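Local coordinates for AlgW protein (PDB 7CO3), which probably acts as a serine endopeptidase of the HtrA type, pairing a trypsin-like protease domain with a peptide-binding PDZ domain, at residues 173-178 / 197-202; 180-185 / 230-235. The protein carries 1 engineered substitution. All coordinates share one frame; numbering follows the deposited sequence.

Interaction 1 of 2, residues 173-178 / 197-202; sequences DGIRTG and GIISAT
Gly178 and Ile199 hold the tight part of this contact, where the loop 173-178 meets strand 193-204. The Gly178 N-H points at Ile199 O over 2.9 Å, nearly straight at 164° and within the carbonyl plane. The methyl CG2 of Thr177 comes to the same oxygen at 3.5 Å; chi1 of -66° sets OG1 beside the backbone N and leaves CG2 anti to it, alongside the strand backbone as far as Ser200 O, while OG1 sits over Ala201 CA. From the strand, CB of Ile199 leans on Arg176 O at 3.7 Å, and CG2 of Ile198 rests on Gly178 O. Ile175 belongs to this packed part: its CD1 meets Thr202 CG2 at 3.9 Å, the two side chains lying alongside with opposite headings, and it also packs on Ile216 and Ile239. The loose side is at Thr202, which is solvent-exposed, and at Arg176, which turns away from the strand and hydrogen-bonds through NH2 to Ser60 of the second subunit, while Thr177 packs on Val59 of that subunit. A loop running into an antiparallel strand pair, with Ile199 also bonded to Asp179, is the start of a β-hairpin in the chymotrypsin-like fold, here at a subunit interface.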
loop_
_atom_site.group_PDB
_atom_site.type_symbol
_atom_site.label_atom_id
_atom_site.label_comp_id
_atom_site.label_asym_id
_atom_site.label_seq_id
_atom_site.Cartn_x
_atom_site.Cartn_y
_atom_site.Cartn_z
ATOM N N ASP B 173 14.192 -10.697 17.894
ATOM C CA ASP B 173 13.252 -11.357 18.806
ATOM C C ASP B 173 12.537 -10.329 19.680
ATOM O O ASP B 173 11.400 -10.559 20.109
ATOM C CB ASP B 173 13.966 -12.408 19.648
ATOM C CG ASP B 173 13.008 -13.218 20.525
ATOM O OD1 ASP B 173 13.452 -14.252 21.066
ATOM O OD2 ASP B 173 11.822 -12.833 20.677
ATOM N N GLY B 174 13.167 -9.174 19.910
ATOM C CA GLY B 174 12.591 -8.092 20.682
ATOM C C GLY B 174 11.482 -7.317 19.993
ATOM O O GLY B 174 10.979 -6.364 20.589
ATOM N N ILE B 175 11.081 -7.680 18.789
ATOM C CA ILE B 175 10.028 -6.934 18.108
ATOM C C ILE B 175 8.690 -7.570 18.428
ATOM O O ILE B 175 8.600 -8.768 18.691
ATOM C CB ILE B 175 10.248 -6.858 16.579
ATOM C CG1 ILE B 175 9.990 -8.216 15.935
ATOM C CG2 ILE B 175 11.621 -6.280 16.241
ATOM C CD1 ILE B 175 10.292 -8.284 14.444
ATOM N N ARG B 176 7.645 -6.749 18.421
ATOM C CA ARG B 176 6.275 -7.213 18.566
ATOM C C ARG B 176 5.497 -6.797 17.326
ATOM O O ARG B 176 5.771 -5.743 16.736
ATOM C CB ARG B 176 5.583 -6.608 19.801
ATOM C CG ARG B 176 6.195 -6.921 21.159
ATOM C CD ARG B 176 5.555 -6.077 22.283
ATOM N NE ARG B 176 4.172 -6.477 22.600
ATOM C CZ ARG B 176 3.316 -5.719 23.285
ATOM N NH1 ARG B 176 3.689 -4.530 23.743
ATOM N NH2 ARG B 176 2.086 -6.138 23.508
ATOM N N THR B 177 4.525 -7.633 16.948
ATOM C CA THR B 177 3.541 -7.271 15.935
ATOM C C THR B 177 2.813 -5.991 16.318
ATOM O O THR B 177 2.351 -5.832 17.447
ATOM C CB THR B 177 2.554 -8.424 15.753
ATOM O OG1 THR B 177 3.265 -9.530 15.207
ATOM C CG2 THR B 177 1.375 -8.062 14.823
ATOM N N GLY B 178 2.719 -5.064 15.369
ATOM C CA GLY B 178 2.178 -3.761 15.652
ATOM C C GLY B 178 3.222 -2.680 15.833
ATOM O O GLY B 178 2.877 -1.506 15.774
ATOM N N GLY B 197 5.626 1.102 7.612
ATOM C CA GLY B 197 4.462 0.299 7.948
ATOM C C GLY B 197 4.632 -0.274 9.348
ATOM O O GLY B 197 5.315 0.304 10.194
ATOM N N ILE B 198 4.008 -1.424 9.589
ATOM C CA ILE B 198 4.165 -2.096 10.886
ATOM C C ILE B 198 4.650 -3.518 10.659
ATOM O O ILE B 198 4.538 -4.073 9.563
ATOM C CB ILE B 198 2.873 -2.160 11.742
ATOM C CG1 ILE B 198 1.750 -2.899 10.975
ATOM C CG2 ILE B 198 2.411 -0.771 12.241
ATOM C CD1 ILE B 198 0.622 -3.360 11.885
ATOM N N ILE B 199 5.187 -4.108 11.731
ATOM C CA ILE B 199 5.347 -5.562 11.795
ATOM C C ILE B 199 3.960 -6.175 11.740
ATOM O O ILE B 199 3.154 -5.962 12.651
ATOM C CB ILE B 199 6.083 -5.988 13.082
ATOM C CG1 ILE B 199 7.423 -5.279 13.229
ATOM C CG2 ILE B 199 6.227 -7.537 13.167
ATOM C CD1 ILE B 199 8.345 -5.427 12.015
ATOM N N SER B 200 3.685 -6.945 10.679
ATOM C CA SER B 200 2.383 -7.565 10.468
ATOM C C SER B 200 2.270 -8.920 11.152
ATOM O O SER B 200 1.154 -9.382 11.427
ATOM C CB SER B 200 2.108 -7.712 8.974
ATOM O OG SER B 200 1.899 -6.434 8.415
ATOM N N ALA B 201 3.404 -9.577 11.365
ATOM C CA ALA B 201 3.511 -10.917 11.950
ATOM C C ALA B 201 4.991 -11.278 11.961
ATOM O O ALA B 201 5.819 -10.652 11.279
ATOM C CB ALA B 201 2.700 -11.971 11.190
ATOM N N THR B 202 5.322 -12.277 12.769
ATOM C CA THR B 202 6.681 -12.783 12.828
ATOM C C THR B 202 6.662 -14.309 12.743
ATOM O O THR B 202 5.622 -14.953 12.892
ATOM C CB THR B 202 7.422 -12.317 14.106
ATOM O OG1 THR B 202 6.850 -12.999 15.233
ATOM C CG2 THR B 202 7.282 -10.812 14.332
#

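Interaction 2 of 2, residues 180-185 / 230-235; sequences VCLAIG and ALVDAA
Leu182 and Val232 form an antiparallel hydrogen-bonded pair at the heart of this contact. The N-H of Leu182 reaches Val232 O at 2.8 Å, and Val232 N returns the bond to Leu182 O at 2.7 Å. Farther along, Ile184 N donates to Ala230 O at 2.8 Å; the return bond from Ala230 N to Ile184 O is weak. On the face carrying Leu182 and Val232, CB of Leu182 touches Val232 CG1 at 3.8 Å, with CD2 of the leucine also close to that methyl. Helix 56-62 lies over this face, Ala58 and Val59 against Leu182 and Ala62 against Val232.

Leu231 projects to the other face. From its CB, with CG anti to the backbone N (chi1 -173°), the chain leans toward strand 180-185. CG passes Leu182 O and Cys181 CB, both at 4.1 Å, and the tip CD1 settles 3.4 Å from Leu182 O and 3.7 Å from Cys181 SG. Beyond the paired region Asp233 OD1 takes the N-H of Ala235 in an Asx turn and also accepts from the backbone N of Asn237. Between the strands, polar bonding thus rests on the backbones of Leu182 with Val232 and Ile184 with Ala230; strands 193-204 and 238-245 take up backbone groups of Cys181, Ala183, Gly185 and Leu231, while the buried side chains meet almost wholly through apolar atoms, as expected for a protease β-barrel wall.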
loop_
_atom_site.group_PDB
_atom_site.type_symbol
_atom_site.label_atom_id
_atom_site.label_comp_id
_atom_site.label_asym_id
_atom_site.label_seq_id
_atom_site.Cartn_x
_atom_site.Cartn_y
_atom_site.Cartn_z
ATOM N N VAL B 180 6.105 -0.160 14.676
ATOM C CA VAL B 180 6.349 0.504 13.394
ATOM C C VAL B 180 7.708 0.090 12.838
ATOM O O VAL B 180 8.669 -0.062 13.587
ATOM C CB VAL B 180 6.261 2.032 13.568
ATOM C CG1 VAL B 180 6.786 2.785 12.319
ATOM C CG2 VAL B 180 4.869 2.440 13.885
ATOM N N CYS B 181 7.800 -0.111 11.519
ATOM C CA CYS B 181 9.105 -0.356 10.896
ATOM C C CYS B 181 9.220 0.398 9.577
ATOM O O CYS B 181 8.228 0.842 8.980
ATOM C CB CYS B 181 9.369 -1.854 10.644
ATOM S SG CYS B 181 8.011 -2.608 9.699
ATOM N N LEU B 182 10.462 0.500 9.113
ATOM C CA LEU B 182 10.829 1.211 7.893
ATOM C C LEU B 182 11.601 0.268 6.971
ATOM O O LEU B 182 12.515 -0.424 7.422
ATOM C CB LEU B 182 11.698 2.420 8.256
ATOM C CG LEU B 182 11.094 3.718 8.783
ATOM C CD1 LEU B 182 10.050 3.523 9.822
ATOM C CD2 LEU B 182 12.212 4.568 9.377
ATOM N N ALA B 183 11.230 0.222 5.677
ATOM C CA ALA B 183 11.970 -0.498 4.654
ATOM C C ALA B 183 12.819 0.513 3.876
ATOM O O ALA B 183 12.351 1.612 3.566
ATOM C CB ALA B 183 11.025 -1.239 3.698
ATOM N N ILE B 184 14.056 0.140 3.554
ATOM C CA ILE B 184 15.013 1.018 2.861
ATOM C C ILE B 184 15.606 0.239 1.710
ATOM O O ILE B 184 16.197 -0.815 1.917
ATOM C CB ILE B 184 16.127 1.562 3.781
ATOM C CG1 ILE B 184 15.533 2.193 5.030
ATOM C CG2 ILE B 184 16.926 2.641 3.042
ATOM C CD1 ILE B 184 16.546 2.759 5.991
ATOM N N GLY B 185 15.409 0.734 0.497
ATOM C CA GLY B 185 15.859 -0.002 -0.663
ATOM C C GLY B 185 15.746 0.842 -1.910
ATOM O O GLY B 185 15.567 2.059 -1.844
ATOM N N ALA B 230 17.359 -2.893 3.932
ATOM C CA ALA B 230 17.151 -2.934 5.378
ATOM C C ALA B 230 15.671 -2.822 5.761
ATOM O O ALA B 230 14.953 -1.957 5.257
ATOM C CB ALA B 230 17.922 -1.807 6.067
ATOM N N LEU B 231 15.228 -3.670 6.686
ATOM C CA LEU B 231 14.051 -3.361 7.496
ATOM C C LEU B 231 14.548 -2.857 8.839
ATOM O O LEU B 231 15.319 -3.545 9.518
ATOM C CB LEU B 231 13.146 -4.577 7.689
ATOM C CG LEU B 231 11.813 -4.329 8.382
ATOM C CD1 LEU B 231 10.932 -3.402 7.491
ATOM C CD2 LEU B 231 11.135 -5.703 8.651
ATOM N N VAL B 232 14.060 -1.704 9.250
ATOM C CA VAL B 232 14.577 -1.005 10.418
ATOM C C VAL B 232 13.433 -0.712 11.383
ATOM O O VAL B 232 12.290 -0.554 10.959
ATOM C CB VAL B 232 15.299 0.243 9.860
ATOM C CG1 VAL B 232 14.776 1.545 10.379
ATOM C CG2 VAL B 232 16.803 0.069 9.875
ATOM N N ASP B 233 13.727 -0.658 12.690
ATOM C CA ASP B 233 12.698 -0.348 13.684
ATOM C C ASP B 233 12.504 1.157 13.739
ATOM O O ASP B 233 13.168 1.906 13.038
ATOM C CB ASP B 233 13.033 -0.933 15.075
ATOM C CG ASP B 233 14.289 -0.283 15.728
ATOM O OD1 ASP B 233 14.728 0.809 15.317
ATOM O OD2 ASP B 233 14.861 -0.898 16.660
ATOM N N ALA B 234 11.615 1.624 14.616
ATOM C CA ALA B 234 11.262 3.048 14.621
ATOM C C ALA B 234 12.416 3.949 15.037
ATOM O O ALA B 234 12.337 5.164 14.833
ATOM C CB ALA B 234 10.061 3.298 15.533
ATOM N N ALA B 235 13.476 3.396 15.636
ATOM C CA ALA B 235 14.661 4.180 15.985
ATOM C C ALA B 235 15.783 4.022 14.975
ATOM O O ALA B 235 16.859 4.603 15.161
ATOM C CB ALA B 235 15.167 3.806 17.392
HETATM O O HOH W 1 9.567 -0.333 15.912
#

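How the interactions relate
Interactions 1 and 2 lie about 11 Å apart, centre to centre, within one trypsin-like peptidase domain. Their segments alternate along the chain: 173-178, then 180-185, 197-202 and finally 230-235. Strand 180-185 is the shared element of the sheet, pairing with strand 193-204 on one edge and with strand 230-233 on the other. The contacts touch directly, since Gly197 O lies 2.8 Å from Cys181 N, a probable hydrogen bond, and Cys181 SG packs against Ile199 CD1. The loop docked in interaction 1 therefore leads straight into the strand of interaction 2, joining the subunit interface to the buried interior of the domain.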